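Local coordinates for nitrogen regulatory PII-like protein (Bacillus subtilis subsp. subtilis, PDB 4RX6), which binds ATP as a trimeric PII signalling protein and is required for full induction of the nrgAB operon when ammonium is limiting, at residues 11-16 with 98-103. Sequence-based numbering, arbitrary orientation.
Sequences FKVEIV and GKIFVY. With ATP (adenosine-5'-triphosphate), chain F.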
ATOM      1  N   PHE B  11      10.311  -0.256 -10.175  1.00 40.71           N
ATOM      2  CA  PHE B  11      10.063   0.470  -8.933  1.00 41.92           C
ATOM      3  C   PHE B  11       8.650   0.981  -8.864  1.00 42.02           C
ATOM      4  O   PHE B  11       8.010   1.244  -9.893  1.00 39.58           O
ATOM      5  CB  PHE B  11      11.010   1.653  -8.775  1.00 39.55           C
ATOM      6  CG  PHE B  11      12.425   1.256  -8.539  1.00 44.13           C
ATOM      7  CD1 PHE B  11      12.929   1.172  -7.246  1.00 43.54           C
ATOM      8  CD2 PHE B  11      13.261   0.957  -9.610  1.00 41.91           C
ATOM      9  CE1 PHE B  11      14.245   0.802  -7.027  1.00 44.28           C
ATOM     10  CE2 PHE B  11      14.575   0.585  -9.397  1.00 43.89           C
ATOM     11  CZ  PHE B  11      15.066   0.506  -8.105  1.00 41.97           C
ATOM     12  N   LYS B  12       8.163   1.102  -7.635  1.00 37.17           N
ATOM     13  CA  LYS B  12       6.883   1.719  -7.408  1.00 35.64           C
ATOM     14  C   LYS B  12       7.098   3.060  -6.768  1.00 37.10           C
ATOM     15  O   LYS B  12       7.849   3.196  -5.803  1.00 39.56           O
ATOM     16  CB  LYS B  12       6.019   0.863  -6.500  1.00 43.28           C
ATOM     17  CG  LYS B  12       4.917   1.648  -5.801  1.00 38.96           C
ATOM     18  CD  LYS B  12       3.577   1.161  -6.218  1.00 40.06           C
ATOM     19  CE  LYS B  12       3.057   0.196  -5.200  1.00 38.44           C
ATOM     20  NZ  LYS B  12       2.448  -0.962  -5.830  1.00 41.94           N
ATOM     21  N   VAL B  13       6.421   4.053  -7.308  1.00 37.70           N
ATOM     22  CA  VAL B  13       6.440   5.370  -6.738  1.00 34.68           C
ATOM     23  C   VAL B  13       5.045   5.615  -6.222  1.00 37.41           C
ATOM     24  O   VAL B  13       4.071   5.450  -6.958  1.00 38.34           O
ATOM     25  CB  VAL B  13       6.797   6.398  -7.781  1.00 34.67           C
ATOM     26  CG1 VAL B  13       6.809   7.773  -7.162  1.00 33.14           C
ATOM     27  CG2 VAL B  13       8.149   6.051  -8.401  1.00 35.08           C
ATOM     28  N   GLU B  14       4.954   5.991  -4.952  1.00 37.22           N
ATOM     29  CA  GLU B  14       3.678   6.132  -4.268  1.00 37.41           C
ATOM     30  C   GLU B  14       3.602   7.548  -3.727  1.00 36.20           C
ATOM     31  O   GLU B  14       4.426   7.922  -2.901  1.00 34.24           O
ATOM     32  CB  GLU B  14       3.633   5.158  -3.107  1.00 36.75           C
ATOM     33  CG  GLU B  14       2.329   4.468  -2.866  1.00 40.53           C
ATOM     34  CD  GLU B  14       2.440   3.507  -1.685  1.00 49.13           C
ATOM     35  OE1 GLU B  14       2.290   2.270  -1.863  1.00 49.66           O
ATOM     36  OE2 GLU B  14       2.714   3.999  -0.571  1.00 46.83           O
ATOM     37  N   ILE B  15       2.655   8.345  -4.214  1.00 32.78           N
ATOM     38  CA  ILE B  15       2.478   9.692  -3.707  1.00 34.12           C
ATOM     39  C   ILE B  15       1.214   9.735  -2.853  1.00 38.66           C
ATOM     40  O   ILE B  15       0.182   9.172  -3.230  1.00 41.57           O
ATOM     41  CB  ILE B  15       2.319  10.722  -4.846  1.00 36.83           C
ATOM     42  CG1 ILE B  15       3.519  10.681  -5.814  1.00 36.10           C
ATOM     43  CG2 ILE B  15       2.091  12.127  -4.262  1.00 30.24           C
ATOM     44  CD1 ILE B  15       3.185  11.080  -7.264  1.00 27.74           C
ATOM     45  N   VAL B  16       1.294  10.364  -1.687  1.00 33.05           N
ATOM     46  CA  VAL B  16       0.103  10.615  -0.915  1.00 35.75           C
ATOM     47  C   VAL B  16       0.092  12.111  -0.751  1.00 36.43           C
ATOM     48  O   VAL B  16       1.093  12.695  -0.348  1.00 38.95           O
ATOM     49  CB  VAL B  16       0.118   9.902   0.456  1.00 40.65           C
ATOM     50  CG1 VAL B  16      -1.205  10.140   1.182  1.00 35.01           C
ATOM     51  CG2 VAL B  16       0.401   8.385   0.298  1.00 34.51           C
ATOM     52  N   GLY B  98       2.061  16.649   0.825  1.00 43.57           N
ATOM     53  CA  GLY B  98       2.253  15.206   0.742  1.00 42.22           C
ATOM     54  C   GLY B  98       3.698  14.711   0.646  1.00 38.15           C
ATOM     55  O   GLY B  98       4.662  15.482   0.755  1.00 36.51           O
ATOM     56  N   LYS B  99       3.840  13.407   0.426  1.00 32.73           N
ATOM     57  CA  LYS B  99       5.130  12.753   0.492  1.00 31.54           C
ATOM     58  C   LYS B  99       5.207  11.732  -0.611  1.00 31.78           C
ATOM     59  O   LYS B  99       4.183  11.308  -1.123  1.00 34.45           O
ATOM     60  CB  LYS B  99       5.300  12.042   1.836  1.00 33.57           C
ATOM     61  CG  LYS B  99       5.302  12.938   3.053  1.00 33.61           C
ATOM     62  CD  LYS B  99       6.228  12.347   4.080  1.00 37.09           C
ATOM     63  CE  LYS B  99       6.703  13.393   5.053  1.00 43.44           C
ATOM     64  NZ  LYS B  99       5.556  14.054   5.703  1.00 47.24           N
ATOM     65  N   ILE B 100       6.418  11.319  -0.965  1.00 30.64           N
ATOM     66  CA  ILE B 100       6.601  10.309  -1.992  1.00 30.14           C
ATOM     67  C   ILE B 100       7.487   9.175  -1.480  1.00 34.44           C
ATOM     68  O   ILE B 100       8.581   9.394  -0.952  1.00 34.49           O
ATOM     69  CB  ILE B 100       7.256  10.883  -3.246  1.00 33.90           C
ATOM     70  CG1 ILE B 100       6.609  12.216  -3.632  1.00 31.47           C
ATOM     71  CG2 ILE B 100       7.211   9.851  -4.376  1.00 30.94           C
ATOM     72  CD1 ILE B 100       7.073  12.749  -4.967  1.00 35.66           C
ATOM     73  N   PHE B 101       6.984   7.962  -1.640  1.00 35.22           N
ATOM     74  CA  PHE B 101       7.631   6.769  -1.162  1.00 32.72           C
ATOM     75  C   PHE B 101       8.061   5.950  -2.368  1.00 34.80           C
ATOM     76  O   PHE B 101       7.248   5.694  -3.247  1.00 35.08           O
ATOM     77  CB  PHE B 101       6.611   5.973  -0.372  1.00 36.54           C
ATOM     78  CG  PHE B 101       6.012   6.728   0.773  1.00 36.59           C
ATOM     79  CD1 PHE B 101       6.828   7.351   1.700  1.00 36.32           C
ATOM     80  CD2 PHE B 101       4.635   6.813   0.921  1.00 38.61           C
ATOM     81  CE1 PHE B 101       6.290   8.048   2.748  1.00 36.09           C
ATOM     82  CE2 PHE B 101       4.083   7.507   1.965  1.00 38.76           C
ATOM     83  CZ  PHE B 101       4.913   8.129   2.888  1.00 38.74           C
ATOM     84  N   VAL B 102       9.322   5.536  -2.419  1.00 32.45           N
ATOM     85  CA  VAL B 102       9.790   4.696  -3.506  1.00 31.75           C
ATOM     86  C   VAL B 102      10.272   3.366  -2.957  1.00 34.48           C
ATOM     87  O   VAL B 102      11.147   3.336  -2.106  1.00 38.67           O
ATOM     88  CB  VAL B 102      10.974   5.347  -4.206  1.00 34.06           C
ATOM     89  CG1 VAL B 102      11.471   4.467  -5.329  1.00 34.17           C
ATOM     90  CG2 VAL B 102      10.600   6.716  -4.739  1.00 36.47           C
ATOM     91  N   TYR B 103       9.718   2.264  -3.435  1.00 32.82           N
ATOM     92  CA  TYR B 103      10.230   0.955  -3.054  1.00 36.29           C
ATOM     93  C   TYR B 103      10.289   0.042  -4.264  1.00 38.49           C
ATOM     94  O   TYR B 103       9.720   0.354  -5.306  1.00 38.96           O
ATOM     95  CB  TYR B 103       9.413   0.322  -1.912  1.00 37.00           C
ATOM     96  CG  TYR B 103       7.897   0.268  -2.090  1.00 39.17           C
ATOM     97  CD1 TYR B 103       7.266  -0.857  -2.612  1.00 39.57           C
ATOM     98  CD2 TYR B 103       7.096   1.333  -1.694  1.00 38.83           C
ATOM     99  CE1 TYR B 103       5.887  -0.904  -2.754  1.00 38.77           C
ATOM    100  CE2 TYR B 103       5.729   1.290  -1.835  1.00 38.53           C
ATOM    101  CZ  TYR B 103       5.135   0.177  -2.361  1.00 40.82           C
ATOM    102  OH  TYR B 103       3.769   0.172  -2.473  1.00 45.08           O
TER
HETATM  103  PG  ATP F 202       4.581  15.877   8.671  1.00 69.45           P
HETATM  104  O1G ATP F 202       4.770  16.395  10.076  1.00 66.23           O
HETATM  105  O2G ATP F 202       3.827  14.562   8.594  1.00 65.46           O
HETATM  106  O3G ATP F 202       5.880  15.872   7.902  1.00 70.68           O
HETATM  107  PB  ATP F 202       2.312  16.909   7.135  1.00 63.69           P
HETATM  108  O1B ATP F 202       1.227  16.399   8.052  1.00 61.07           O
HETATM  109  O2B ATP F 202       2.114  18.203   6.380  1.00 70.80           O
HETATM  110  O3B ATP F 202       3.707  17.050   7.953  1.00 55.23           O
HETATM  111  PA  ATP F 202       2.082  15.799   4.475  1.00 52.47           P
HETATM  112  O1A ATP F 202       3.253  15.284   3.669  1.00 50.04           O
HETATM  113  O2A ATP F 202       1.307  17.010   4.042  1.00 54.20           O
HETATM  114  O3A ATP F 202       2.554  15.770   6.024  1.00 59.09           O
HETATM  115  O5' ATP F 202       0.955  14.666   4.513  1.00 52.23           O
HETATM  116  C5' ATP F 202       0.004  14.544   3.468  1.00 44.24           C
HETATM  117  C4' ATP F 202      -0.598  13.150   3.581  1.00 39.06           C
HETATM  118  O4' ATP F 202       0.390  12.169   3.296  1.00 41.34           O
HETATM  119  C3' ATP F 202      -1.008  12.806   4.994  1.00 38.42           C
HETATM  120  O3' ATP F 202      -2.302  13.332   5.292  1.00 36.90           O
HETATM  121  C2' ATP F 202      -0.934  11.284   5.007  1.00 41.64           C
HETATM  122  O2' ATP F 202      -2.115  10.650   4.478  1.00 37.66           O
HETATM  123  C1' ATP F 202       0.188  10.970   4.043  1.00 39.00           C
HETATM  124  N9  ATP F 202       1.411  10.752   4.821  1.00 39.12           N
HETATM  125  C8  ATP F 202       2.241  11.756   5.147  1.00 42.06           C
HETATM  126  N7  ATP F 202       3.293  11.306   5.866  1.00 42.27           N
HETATM  127  C5  ATP F 202       3.136   9.983   6.030  1.00 38.59           C
HETATM  128  C6  ATP F 202       3.914   8.928   6.709  1.00 36.76           C
HETATM  129  N6  ATP F 202       5.070   9.242   7.363  1.00 33.02           N
HETATM  130  N1  ATP F 202       3.416   7.669   6.632  1.00 37.69           N
HETATM  131  C2  ATP F 202       2.267   7.372   5.988  1.00 35.80           C
HETATM  132  N3  ATP F 202       1.513   8.292   5.358  1.00 39.91           N
HETATM  133  C4  ATP F 202       1.889   9.604   5.335  1.00 41.37           C
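K12, E14 and V16 pair antiparallel with Y103, F101 and K99, and six backbone hydrogen bonds join the two strands. K12 CG is anti to the backbone N (chi1 158°), which sets it over one face of the Y103 ring in a CH-pi contact, 4.2 Å from the centroid. E14 meets the same ring at its edge, the carboxylate turned 78° from the ring plane. The Y103 hydroxyl probably donates a hydrogen bond to E14 OE1, though its position is less certain.

At the other end, V16 CG1 packs against the ATP ribose, and F101 CZ is 4.0 Å from C6 of the adenine. K99 sends NZ to O3G of ATP at 2.9 Å and, weakly, to O1A. With an alanine here, the gamma-phosphate would probably lose this cationic donor. G98 N makes a weak bond to O2A.

On the opposite face, V13 CG1 meets I100 CG2 at 3.5 Å, under helix 79-90. Both strands belong to the ferredoxin-like PII fold, and strand 99-110 continues the sheet into the second subunit. K12 NZ bridges to E14 of the third subunit, and E14 takes K12 of the second. Buried charges are thus probably balanced across the trimer interface.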